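PDB 2DUL: tRNA (guanine(26)-N(2))-dimethyltransferase, which probably transfers two methyl groups from S-adenosyl-L-methionine to the exocyclic N2 of guanine 26 in a number of tRNAs. Local coordinates for residues Val195-Leu200 / His225-Phe230; Ile218-Lys223 / Gly279-Glu284; Lys310-Glu315 / Arg354-Pro359; Leu316-Phe321 / Gly361-Ala366. All blocks are in the same frame, centred on the assembly; numbering follows the deposited sequence.

Contact 1 (Val195-Leu200 / His225-Phe230)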
# COMPACT_ATOMS: atom_id res chain seq x y z
N VAL A 195 -4.52 -7.57 9.14
CA VAL A 195 -5.00 -6.59 10.12
C VAL A 195 -4.15 -5.32 10.04
O VAL A 195 -4.68 -4.20 10.05
CB VAL A 195 -4.97 -7.16 11.56
CG1 VAL A 195 -5.31 -6.07 12.57
CG2 VAL A 195 -5.97 -8.30 11.67
N GLY A 196 -2.83 -5.50 9.93
CA GLY A 196 -1.94 -4.36 9.82
C GLY A 196 -2.27 -3.56 8.57
O GLY A 196 -2.23 -2.32 8.59
N THR A 197 -2.59 -4.26 7.49
CA THR A 197 -2.93 -3.61 6.23
C THR A 197 -4.24 -2.84 6.39
O THR A 197 -4.37 -1.72 5.89
CB THR A 197 -3.06 -4.64 5.08
OG1 THR A 197 -1.79 -5.27 4.85
CG2 THR A 197 -3.50 -3.97 3.80
N ARG A 198 -5.21 -3.43 7.08
CA ARG A 198 -6.49 -2.78 7.30
C ARG A 198 -6.37 -1.62 8.29
O ARG A 198 -7.14 -0.67 8.23
CB ARG A 198 -7.54 -3.79 7.78
CG ARG A 198 -8.01 -4.70 6.66
CD ARG A 198 -8.99 -5.76 7.12
NE ARG A 198 -9.34 -6.63 6.00
CZ ARG A 198 -10.21 -6.31 5.04
NH1 ARG A 198 -10.44 -7.17 4.06
NH2 ARG A 198 -10.87 -5.16 5.08
N ILE A 199 -5.40 -1.71 9.20
CA ILE A 199 -5.16 -0.63 10.15
C ILE A 199 -4.62 0.57 9.37
O ILE A 199 -5.03 1.71 9.59
CB ILE A 199 -4.14 -1.03 11.26
CG1 ILE A 199 -4.81 -1.96 12.27
CG2 ILE A 199 -3.62 0.23 11.98
CD1 ILE A 199 -3.84 -2.58 13.28
N LEU A 200 -3.72 0.31 8.43
CA LEU A 200 -3.14 1.38 7.61
C LEU A 200 -4.23 2.08 6.80
O LEU A 200 -4.30 3.30 6.76
CB LEU A 200 -2.10 0.81 6.65
CG LEU A 200 -0.88 1.65 6.27
CD1 LEU A 200 -0.33 1.14 4.93
CD2 LEU A 200 -1.23 3.12 6.17
N HIS A 225 7.32 -7.91 4.58
CA HIS A 225 7.42 -6.98 5.70
C HIS A 225 7.17 -5.50 5.44
O HIS A 225 7.69 -4.64 6.15
CB HIS A 225 8.78 -7.17 6.38
CG HIS A 225 9.01 -8.57 6.86
ND1 HIS A 225 8.16 -9.19 7.76
CD2 HIS A 225 9.96 -9.47 6.56
CE1 HIS A 225 8.58 -10.42 7.98
NE2 HIS A 225 9.68 -10.62 7.27
N TYR A 226 6.37 -5.19 4.43
CA TYR A 226 6.01 -3.81 4.18
C TYR A 226 4.54 -3.77 3.78
O TYR A 226 4.04 -4.69 3.13
CB TYR A 226 6.93 -3.15 3.13
CG TYR A 226 6.71 -3.48 1.67
CD1 TYR A 226 5.58 -3.01 0.99
CD2 TYR A 226 7.66 -4.19 0.95
CE1 TYR A 226 5.42 -3.24 -0.37
CE2 TYR A 226 7.51 -4.43 -0.42
CZ TYR A 226 6.39 -3.94 -1.08
OH TYR A 226 6.23 -4.15 -2.44
N PHE A 227 3.85 -2.73 4.21
CA PHE A 227 2.44 -2.57 3.93
C PHE A 227 2.25 -1.45 2.91
O PHE A 227 2.87 -0.39 3.03
CB PHE A 227 1.69 -2.26 5.22
CG PHE A 227 1.93 -3.28 6.30
CD1 PHE A 227 3.15 -3.34 6.97
CD2 PHE A 227 0.93 -4.20 6.63
CE1 PHE A 227 3.38 -4.31 7.96
CE2 PHE A 227 1.15 -5.17 7.62
CZ PHE A 227 2.38 -5.22 8.28
N ARG A 228 1.40 -1.70 1.93
CA ARG A 228 1.14 -0.76 0.84
C ARG A 228 -0.35 -0.45 0.69
O ARG A 228 -1.18 -1.36 0.71
CB ARG A 228 1.65 -1.36 -0.47
CG ARG A 228 2.76 -0.61 -1.17
CD ARG A 228 2.37 0.80 -1.56
NE ARG A 228 3.18 1.29 -2.67
CZ ARG A 228 3.43 2.58 -2.92
NH1 ARG A 228 2.93 3.52 -2.12
NH2 ARG A 228 4.15 2.93 -3.97
N ALA A 229 -0.68 0.82 0.51
CA ALA A 229 -2.08 1.20 0.33
C ALA A 229 -2.24 2.30 -0.70
O ALA A 229 -1.64 3.37 -0.58
CB ALA A 229 -2.67 1.66 1.66
N PHE A 230 -3.04 2.02 -1.73
CA PHE A 230 -3.33 2.99 -2.77
C PHE A 230 -4.80 3.35 -2.61
O PHE A 230 -5.67 2.47 -2.70
CB PHE A 230 -3.11 2.40 -4.17
CG PHE A 230 -1.68 2.08 -4.48
CD1 PHE A 230 -1.20 0.78 -4.39
CD2 PHE A 230 -0.80 3.10 -4.87
CE1 PHE A 230 0.13 0.48 -4.69
CE2 PHE A 230 0.54 2.81 -5.17
CZ PHE A 230 1.01 1.50 -5.07

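Contact 2 (Ile218-Lys223 / Gly279-Glu284)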
# COMPACT_ATOMS: atom_id res chain seq x y z
N ILE A 218 -7.99 1.44 -3.88
CA ILE A 218 -7.67 1.00 -5.23
C ILE A 218 -6.98 -0.35 -5.10
O ILE A 218 -7.34 -1.33 -5.76
CB ILE A 218 -6.73 1.98 -5.93
CG1 ILE A 218 -7.43 3.33 -6.11
CG2 ILE A 218 -6.28 1.42 -7.27
CD1 ILE A 218 -6.50 4.47 -6.52
N LEU A 219 -5.98 -0.40 -4.23
CA LEU A 219 -5.21 -1.61 -4.00
C LEU A 219 -4.41 -1.48 -2.72
O LEU A 219 -3.70 -0.49 -2.53
CB LEU A 219 -4.25 -1.86 -5.16
CG LEU A 219 -3.19 -2.95 -4.95
CD1 LEU A 219 -3.87 -4.30 -4.78
CD2 LEU A 219 -2.24 -2.98 -6.13
N ALA A 220 -4.54 -2.46 -1.83
CA ALA A 220 -3.79 -2.45 -0.58
C ALA A 220 -3.31 -3.88 -0.39
O ALA A 220 -4.09 -4.83 -0.55
CB ALA A 220 -4.67 -2.02 0.58
N TYR A 221 -2.04 -4.04 -0.05
CA TYR A 221 -1.49 -5.37 0.11
C TYR A 221 -0.29 -5.41 1.03
O TYR A 221 0.24 -4.37 1.43
CB TYR A 221 -1.11 -5.93 -1.27
CG TYR A 221 0.02 -5.18 -1.96
CD1 TYR A 221 1.35 -5.54 -1.74
CD2 TYR A 221 -0.24 -4.11 -2.82
CE1 TYR A 221 2.39 -4.85 -2.36
CE2 TYR A 221 0.80 -3.42 -3.45
CZ TYR A 221 2.12 -3.80 -3.21
OH TYR A 221 3.15 -3.13 -3.82
N TYR A 222 0.13 -6.62 1.37
CA TYR A 222 1.29 -6.85 2.23
C TYR A 222 2.31 -7.62 1.40
O TYR A 222 1.95 -8.50 0.62
CB TYR A 222 0.90 -7.69 3.45
CG TYR A 222 2.10 -8.18 4.23
CD1 TYR A 222 2.75 -7.34 5.13
CD2 TYR A 222 2.62 -9.45 4.01
CE1 TYR A 222 3.90 -7.77 5.80
CE2 TYR A 222 3.76 -9.89 4.67
CZ TYR A 222 4.40 -9.04 5.56
OH TYR A 222 5.54 -9.45 6.21
N LYS A 223 3.59 -7.29 1.58
CA LYS A 223 4.65 -7.98 0.85
C LYS A 223 6.00 -7.80 1.52
O LYS A 223 6.47 -6.69 1.72
CB LYS A 223 4.73 -7.46 -0.59
CG LYS A 223 5.72 -8.22 -1.47
CD LYS A 223 5.21 -9.63 -1.77
CE LYS A 223 6.07 -10.33 -2.82
NZ LYS A 223 7.43 -10.66 -2.31
N GLY A 279 -13.79 -2.49 4.66
CA GLY A 279 -14.25 -2.42 3.28
C GLY A 279 -13.33 -3.20 2.36
O GLY A 279 -12.50 -3.99 2.83
N PRO A 280 -13.46 -3.02 1.04
CA PRO A 280 -12.63 -3.71 0.05
C PRO A 280 -11.15 -3.34 0.17
O PRO A 280 -10.82 -2.22 0.55
CB PRO A 280 -13.20 -3.23 -1.29
CG PRO A 280 -14.62 -2.83 -0.95
CD PRO A 280 -14.46 -2.16 0.39
N LEU A 281 -10.27 -4.29 -0.13
CA LEU A 281 -8.84 -4.00 -0.10
C LEU A 281 -8.35 -3.86 -1.54
O LEU A 281 -7.16 -3.70 -1.79
CB LEU A 281 -8.05 -5.09 0.64
CG LEU A 281 -8.14 -5.01 2.17
CD1 LEU A 281 -7.22 -6.07 2.79
CD2 LEU A 281 -7.73 -3.62 2.65
N LYS A 282 -9.28 -3.94 -2.48
CA LYS A 282 -8.93 -3.79 -3.89
C LYS A 282 -10.14 -3.40 -4.73
O LYS A 282 -11.29 -3.65 -4.37
CB LYS A 282 -8.34 -5.09 -4.45
CG LYS A 282 -9.37 -6.21 -4.68
CD LYS A 282 -8.78 -7.33 -5.54
CE LYS A 282 -9.77 -8.47 -5.75
NZ LYS A 282 -9.18 -9.56 -6.58
N ASP A 283 -9.85 -2.75 -5.86
CA ASP A 283 -10.88 -2.38 -6.81
C ASP A 283 -10.72 -3.45 -7.88
O ASP A 283 -9.77 -3.41 -8.66
CB ASP A 283 -10.59 -1.00 -7.41
CG ASP A 283 -11.61 -0.60 -8.46
OD1 ASP A 283 -11.77 -1.35 -9.44
OD2 ASP A 283 -12.25 0.47 -8.31
N GLU A 284 -11.62 -4.43 -7.88
CA GLU A 284 -11.58 -5.54 -8.84
C GLU A 284 -11.18 -5.17 -10.26
O GLU A 284 -10.25 -5.75 -10.82
CB GLU A 284 -12.93 -6.25 -8.89
CG GLU A 284 -13.24 -7.13 -7.71
CD GLU A 284 -14.55 -7.87 -7.88
OE1 GLU A 284 -14.70 -8.58 -8.89
OE2 GLU A 284 -15.43 -7.74 -7.00

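Contact 3 (Lys310-Glu315 / Arg354-Pro359). With GOL (glycerol), chain B.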
# COMPACT_ATOMS: atom_id res chain seq x y z
N LYS A 310 -1.29 -11.38 -9.94
CA LYS A 310 -2.21 -12.46 -10.29
C LYS A 310 -2.81 -13.07 -9.03
O LYS A 310 -3.98 -13.45 -9.01
CB LYS A 310 -1.50 -13.54 -11.11
CG LYS A 310 -1.15 -13.10 -12.53
CD LYS A 310 -0.40 -14.18 -13.29
CE LYS A 310 -0.10 -13.72 -14.72
NZ LYS A 310 0.69 -14.73 -15.48
N MET A 311 -2.00 -13.17 -7.98
CA MET A 311 -2.47 -13.71 -6.71
C MET A 311 -3.56 -12.80 -6.16
O MET A 311 -4.63 -13.27 -5.76
CB MET A 311 -1.31 -13.80 -5.71
CG MET A 311 -1.73 -14.11 -4.28
SD MET A 311 -2.63 -15.67 -4.12
CE MET A 311 -1.27 -16.77 -3.69
N ILE A 312 -3.30 -11.50 -6.14
CA ILE A 312 -4.26 -10.53 -5.63
C ILE A 312 -5.50 -10.44 -6.52
O ILE A 312 -6.62 -10.28 -6.04
CB ILE A 312 -3.61 -9.13 -5.49
CG1 ILE A 312 -2.49 -9.19 -4.45
CG2 ILE A 312 -4.66 -8.09 -5.08
CD1 ILE A 312 -1.70 -7.90 -4.31
N ASP A 313 -5.29 -10.55 -7.83
CA ASP A 313 -6.39 -10.47 -8.78
C ASP A 313 -7.38 -11.62 -8.58
O ASP A 313 -8.59 -11.43 -8.66
CB ASP A 313 -5.84 -10.49 -10.21
CG ASP A 313 -6.93 -10.45 -11.26
OD1 ASP A 313 -7.83 -9.59 -11.17
OD2 ASP A 313 -6.88 -11.28 -12.20
N GLN A 314 -6.88 -12.81 -8.28
CA GLN A 314 -7.77 -13.96 -8.09
C GLN A 314 -8.18 -14.14 -6.63
O GLN A 314 -9.07 -14.94 -6.31
CB GLN A 314 -7.09 -15.24 -8.60
CG GLN A 314 -5.93 -15.70 -7.75
CD GLN A 314 -6.21 -17.04 -7.08
OE1 GLN A 314 -7.22 -17.21 -6.40
NE2 GLN A 314 -5.30 -17.99 -7.26
N GLU A 315 -7.56 -13.37 -5.75
CA GLU A 315 -7.87 -13.46 -4.33
C GLU A 315 -9.26 -12.91 -4.00
O GLU A 315 -9.64 -11.84 -4.47
CB GLU A 315 -6.81 -12.68 -3.53
CG GLU A 315 -6.87 -12.89 -2.03
CD GLU A 315 -5.67 -12.28 -1.32
OE1 GLU A 315 -4.55 -12.40 -1.87
OE2 GLU A 315 -5.85 -11.70 -0.23
N ARG A 354 -6.68 -18.79 -2.25
CA ARG A 354 -5.48 -18.64 -1.45
C ARG A 354 -5.38 -17.12 -1.26
O ARG A 354 -6.12 -16.37 -1.89
CB ARG A 354 -4.25 -19.14 -2.23
CG ARG A 354 -4.21 -20.64 -2.44
CD ARG A 354 -3.16 -21.00 -3.49
NE ARG A 354 -3.08 -22.45 -3.73
CZ ARG A 354 -2.44 -23.30 -2.94
NH1 ARG A 354 -2.43 -24.59 -3.23
NH2 ARG A 354 -1.79 -22.86 -1.87
N THR A 355 -4.48 -16.68 -0.39
CA THR A 355 -4.30 -15.24 -0.17
C THR A 355 -2.83 -14.88 -0.07
O THR A 355 -2.03 -15.65 0.47
CB THR A 355 -5.00 -14.76 1.11
OG1 THR A 355 -4.60 -13.41 1.39
CG2 THR A 355 -4.65 -15.65 2.30
N HIS A 356 -2.47 -13.72 -0.60
CA HIS A 356 -1.09 -13.25 -0.57
C HIS A 356 -0.65 -12.90 0.86
O HIS A 356 0.54 -12.73 1.11
CB HIS A 356 -0.95 -12.01 -1.45
CG HIS A 356 -1.53 -10.77 -0.83
ND1 HIS A 356 -0.76 -9.85 -0.14
CD2 HIS A 356 -2.81 -10.32 -0.76
CE1 HIS A 356 -1.55 -8.90 0.33
NE2 HIS A 356 -2.79 -9.16 -0.03
N PHE A 357 -1.60 -12.80 1.78
CA PHE A 357 -1.28 -12.46 3.17
C PHE A 357 -0.55 -13.56 3.93
O PHE A 357 0.19 -13.29 4.87
CB PHE A 357 -2.55 -12.07 3.93
CG PHE A 357 -3.10 -10.71 3.57
CD1 PHE A 357 -2.33 -9.56 3.75
CD2 PHE A 357 -4.39 -10.58 3.08
CE1 PHE A 357 -2.84 -8.30 3.44
CE2 PHE A 357 -4.91 -9.32 2.76
CZ PHE A 357 -4.13 -8.18 2.95
N SER A 358 -0.77 -14.81 3.52
CA SER A 358 -0.14 -15.95 4.17
C SER A 358 -0.18 -17.17 3.25
O SER A 358 -1.16 -17.38 2.54
CB SER A 358 -0.87 -16.28 5.48
OG SER A 358 -0.41 -17.51 6.02
N PRO A 359 0.88 -17.99 3.26
CA PRO A 359 0.97 -19.18 2.42
C PRO A 359 -0.03 -20.28 2.78
O PRO A 359 -0.41 -21.08 1.93
CB PRO A 359 2.42 -19.63 2.62
CG PRO A 359 2.68 -19.25 4.04
CD PRO A 359 2.08 -17.86 4.12
C1 GOL B . -7.58 -8.86 -2.60
O1 GOL B . -8.89 -9.41 -2.43
C2 GOL B . -7.08 -8.28 -1.27
O2 GOL B . -7.04 -9.32 -0.28
C3 GOL B . -5.68 -7.70 -1.47
O3 GOL B . -5.20 -7.16 -0.24
O HOH W 1 -6.75 -19.97 -5.08

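Contact 4 (Leu316-Phe321 / Gly361-Ala366)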
# COMPACT_ATOMS: atom_id res chain seq x y z
N LEU A 316 -10.01 -13.67 -3.21
CA LEU A 316 -11.34 -13.25 -2.81
C LEU A 316 -11.17 -12.02 -1.91
O LEU A 316 -10.34 -12.04 -1.00
CB LEU A 316 -12.02 -14.38 -2.03
CG LEU A 316 -13.42 -14.14 -1.47
CD1 LEU A 316 -14.39 -13.89 -2.63
CD2 LEU A 316 -13.86 -15.35 -0.63
N ASP A 317 -11.92 -10.96 -2.18
CA ASP A 317 -11.81 -9.76 -1.36
C ASP A 317 -12.90 -9.82 -0.30
O ASP A 317 -14.06 -9.47 -0.54
CB ASP A 317 -11.98 -8.50 -2.22
CG ASP A 317 -11.52 -7.23 -1.50
OD1 ASP A 317 -11.12 -7.31 -0.32
OD2 ASP A 317 -11.57 -6.15 -2.12
N ILE A 318 -12.51 -10.27 0.88
CA ILE A 318 -13.42 -10.41 2.01
C ILE A 318 -12.58 -10.20 3.26
O ILE A 318 -11.37 -10.47 3.26
CB ILE A 318 -14.06 -11.81 2.00
CG1 ILE A 318 -15.09 -11.95 3.12
CG2 ILE A 318 -12.97 -12.87 2.12
CD1 ILE A 318 -15.94 -13.20 3.00
N PRO A 319 -13.19 -9.71 4.35
CA PRO A 319 -12.40 -9.49 5.57
C PRO A 319 -11.81 -10.75 6.21
O PRO A 319 -12.53 -11.69 6.56
CB PRO A 319 -13.38 -8.77 6.50
CG PRO A 319 -14.27 -8.03 5.55
CD PRO A 319 -14.51 -9.07 4.47
N LEU A 320 -10.49 -10.74 6.36
CA LEU A 320 -9.75 -11.82 7.00
C LEU A 320 -9.76 -13.18 6.30
O LEU A 320 -10.20 -13.32 5.15
CB LEU A 320 -10.21 -11.95 8.46
CG LEU A 320 -10.21 -10.60 9.20
CD1 LEU A 320 -10.60 -10.80 10.67
CD2 LEU A 320 -8.82 -9.96 9.10
N PHE A 321 -9.25 -14.19 7.00
CA PHE A 321 -9.17 -15.54 6.44
C PHE A 321 -8.88 -16.55 7.53
O PHE A 321 -8.71 -16.18 8.70
CB PHE A 321 -8.05 -15.58 5.39
CG PHE A 321 -6.69 -15.20 5.92
CD1 PHE A 321 -5.83 -16.17 6.42
CD2 PHE A 321 -6.28 -13.87 5.92
CE1 PHE A 321 -4.56 -15.82 6.91
CE2 PHE A 321 -5.02 -13.50 6.41
CZ PHE A 321 -4.16 -14.48 6.91
N GLY A 361 -3.00 -19.48 4.37
CA GLY A 361 -4.28 -18.85 4.61
C GLY A 361 -5.29 -19.07 3.50
O GLY A 361 -4.94 -19.14 2.32
N ILE A 362 -6.56 -19.21 3.87
CA ILE A 362 -7.61 -19.40 2.88
C ILE A 362 -8.74 -18.41 3.11
O ILE A 362 -9.30 -18.34 4.21
CB ILE A 362 -8.20 -20.83 2.94
CG1 ILE A 362 -7.13 -21.86 2.57
CG2 ILE A 362 -9.38 -20.95 1.97
CD1 ILE A 362 -7.56 -23.30 2.84
N LYS A 363 -9.03 -17.63 2.08
CA LYS A 363 -10.12 -16.65 2.12
C LYS A 363 -11.34 -17.46 1.70
O LYS A 363 -11.29 -18.18 0.70
CB LYS A 363 -9.89 -15.53 1.10
CG LYS A 363 -9.75 -14.12 1.67
CD LYS A 363 -8.33 -13.81 2.07
CE LYS A 363 -8.08 -12.31 2.19
NZ LYS A 363 -8.90 -11.63 3.24
N THR A 364 -12.42 -17.36 2.45
CA THR A 364 -13.61 -18.10 2.08
C THR A 364 -14.88 -17.49 2.64
O THR A 364 -14.87 -16.82 3.67
CB THR A 364 -13.53 -19.56 2.56
OG1 THR A 364 -14.70 -20.27 2.14
CG2 THR A 364 -13.43 -19.63 4.07
N SER A 365 -15.98 -17.71 1.93
CA SER A 365 -17.28 -17.22 2.36
C SER A 365 -17.87 -18.16 3.41
O SER A 365 -18.81 -17.81 4.11
CB SER A 365 -18.23 -17.14 1.15
OG SER A 365 -18.35 -18.40 0.51
N ALA A 366 -17.30 -19.35 3.51
CA ALA A 366 -17.78 -20.36 4.45
C ALA A 366 -17.69 -19.96 5.91
O ALA A 366 -16.77 -19.26 6.32
CB ALA A 366 -17.03 -21.67 4.23
O HOH W 2 -12.14 -15.47 4.70

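Contact 1 (Val195-Leu200 / His225-Phe230)
Helix 195-200 packs on strand 226-230 through T197 and L200, with T197 and F227 forming the nearest CA pair. The two axes approach to 8.4 Å, with a signed crossing angle of -42°. This is a helix laid against the open sheet of the class I-like S-adenosylmethionine-binding fold: the helix belongs to 192-209, and the strand is the last but one at the edge of the mixed sheet, antiparallel to its edge neighbour 213-223.

F227 and A229, two apart on the strand, point their CB atoms toward the helix. L200 meets both with one methyl, CD1, which lies 4.0 Å from F227 CB and 4.1 Å from A229 CB. The F227 ring extends past L200 to the preceding turn. Its CG stands anti to the carbonyl carbon (chi1 -55°), and the CD2-CE2 side passes close to the backbone of G196 and T197. A CB on G196 would collide with CE2, so the bare glycine lets the ring approach the helix.

Between F227 and A229, R228 points away, to the other side of the sheet, where its guanidinium forms a salt bridge with D136 and lies close to the like-charged R61, a predicted S-adenosylmethionine-binding residue; D136 may offset the repulsion. The T197 hydroxyl is bonded to H193 O, one turn back, while OG1 also sits at the edge of the F227 ring, 3.4 Å from CD2.

Contact 2 (Ile218-Lys223 / Gly279-Glu284)
A220 N and D283 N each donate one backbone hydrogen bond across this contact, and the two together join L219 to K282 in a single beta bridge. A220 N reaches L281 O at 2.9 Å, with a C=O...N angle of 159°. D283 N, also 2.9 Å from its acceptor I218 O, comes in above that carbonyl plane, 41° out of it. The same I218 oxygen receives a CA-H...O contact from K282 CA at 3.5 Å. Among the side chains, A220 CB touches L281 CD2 at 4.0 Å, and D283 CB rests on I218 O.

The bridge forms where strand 213-223, the edge strand of the mixed sheet, is interrupted. I218 and L219 both face F230 of the neighbouring strand, a classic beta bulge, and the I218 carbonyl is used by the 279-284 loop.

Further out, polar groups hold the loop at L281-K282 and at D283. D317 accepts from L281 N, and only weakly from K282 N. K282 has its CG between the backbone N and the carbonyl carbon (chi1 74°), and its chain then runs extended, away from the strand; NZ donates to I312 O and E315 O at the end of helix 302-314. D283 is the N-cap of helix 284-295: its carboxylate caps the backbone N of I286 through OD1, which also forms a salt bridge with K285. On the strand, the A220 carbonyl is hydrogen-bonded to a glycerol.

Contact 3 (Lys310-Glu315 / Arg354-Pro359)
The last turn of helix 302-314 faces the end of strand 352-355 and the type I turn T355-S358 that follows it, with E315 and T355 the nearest CA pair at 5.8 Å. E315, the first residue to leave helical geometry, carries the polar half of the contact. Its CG is anti to the backbone N (chi1 -170°) and the chain continues extended, bringing the carboxylate to the turn. OE1 accepts from H356 N at 2.8 Å in a nearly straight bond, and OE2 accepts a hydrogen bond from T355 OG1 at 2.7 Å; both donors sit above the carboxylate plane. OE1 also lies at the edge of the H356 ring, 2.9 Å from CD2.

T355 OG1 in turn accepts from F357 N, which makes an ST turn within the beta turn. One hydroxyl thus links the carboxylate to the turn's backbone. The F357 ring turns back over its neighbour, with H356 NE2 3.3 Å above its centre.

The apolar half comes from the preceding turn of the helix, M311 and I312. M311 CG packs on H356 CB at 3.6 Å, and the M311 chain, bent at chi2 and chi3, carries CE to R354 CB. I312 CG1 makes an off-centre CH-pi contact with the H356 ring, 4.2 Å from its centroid. A glycerol, probably from the crystallisation liquor, bridges the two sides: its O2 donates to E315 OE2, and its O3 accepts from H356 NE2. H356 ND1 is bonded to Y222 O of the large sheet. One water joins Q314 OE1 to R354 N.

Contact 4 (Leu316-Phe321 / Gly361-Ala366)
K363 reaches across into the curve of the 316-321 loop, and its ammonium ends between two backbone carbonyls. NZ is 2.7 Å from I318 O, almost in line with that C=O bond, and 2.9 Å from L320 O, which it meets from above the carbonyl plane, 50° out of it. The chain is bent at chi2 and again at chi4 (62°), the second bend carrying NZ to the carbonyls. E194 of helix 192-209 supplies a third partner through a salt bridge, which should favour the charged form of this buried lysine.

The aliphatic part of K363 is packed along its length. L316 CB meets K363 CB, and I318 lies alongside the lysine chain but points the other way, its CG2 pressed to K363 CG at 3.5 Å, tighter than ordinary carbon contact. Farther along, K363 CD touches F321 CB. The remaining branches spread along the strand: L316 CD2 lies over T364 CA, and I318 CD1 approaches T364 O.

F321 has CG between the backbone N and the carbonyl carbon (chi1 59°). Its CD1 comes to 3.6 Å from G361 CA, and a CB on that glycine would clash with CE1.

A water donates to L320 O and accepts from T364 N, joining the two backbones beside the lysine. At the far end of strand 361-364, T364 OG1 accepts from A366 N in an ST turn and is also bonded to E351 O. Strand 361-364 is the middle strand of a small three-stranded antiparallel sheet, and the loop leads directly into 322-323, one of its edge strands.

From the N terminus, helix 192-209 runs into strand 213-223 and then strand 226-235. Contact 1 closes the loop from helix to second strand; contact 2 opens inside it, at 218-223, and closes at 279-284, so the two cross. Both finish before contact 3 opens at 310-315. Contact 4 opens at 316-321, straight after the first segment of contact 3, and closes at 361-366, beyond the second, so these two also cross, sharing the small antiparallel sheet. The pairs are in series but touch in space: T197 of contact 1 packs on F357 of contact 3, and R198 on P319 of contact 4. The edge of the large sheet is thereby tied to the C-terminal part of the chain.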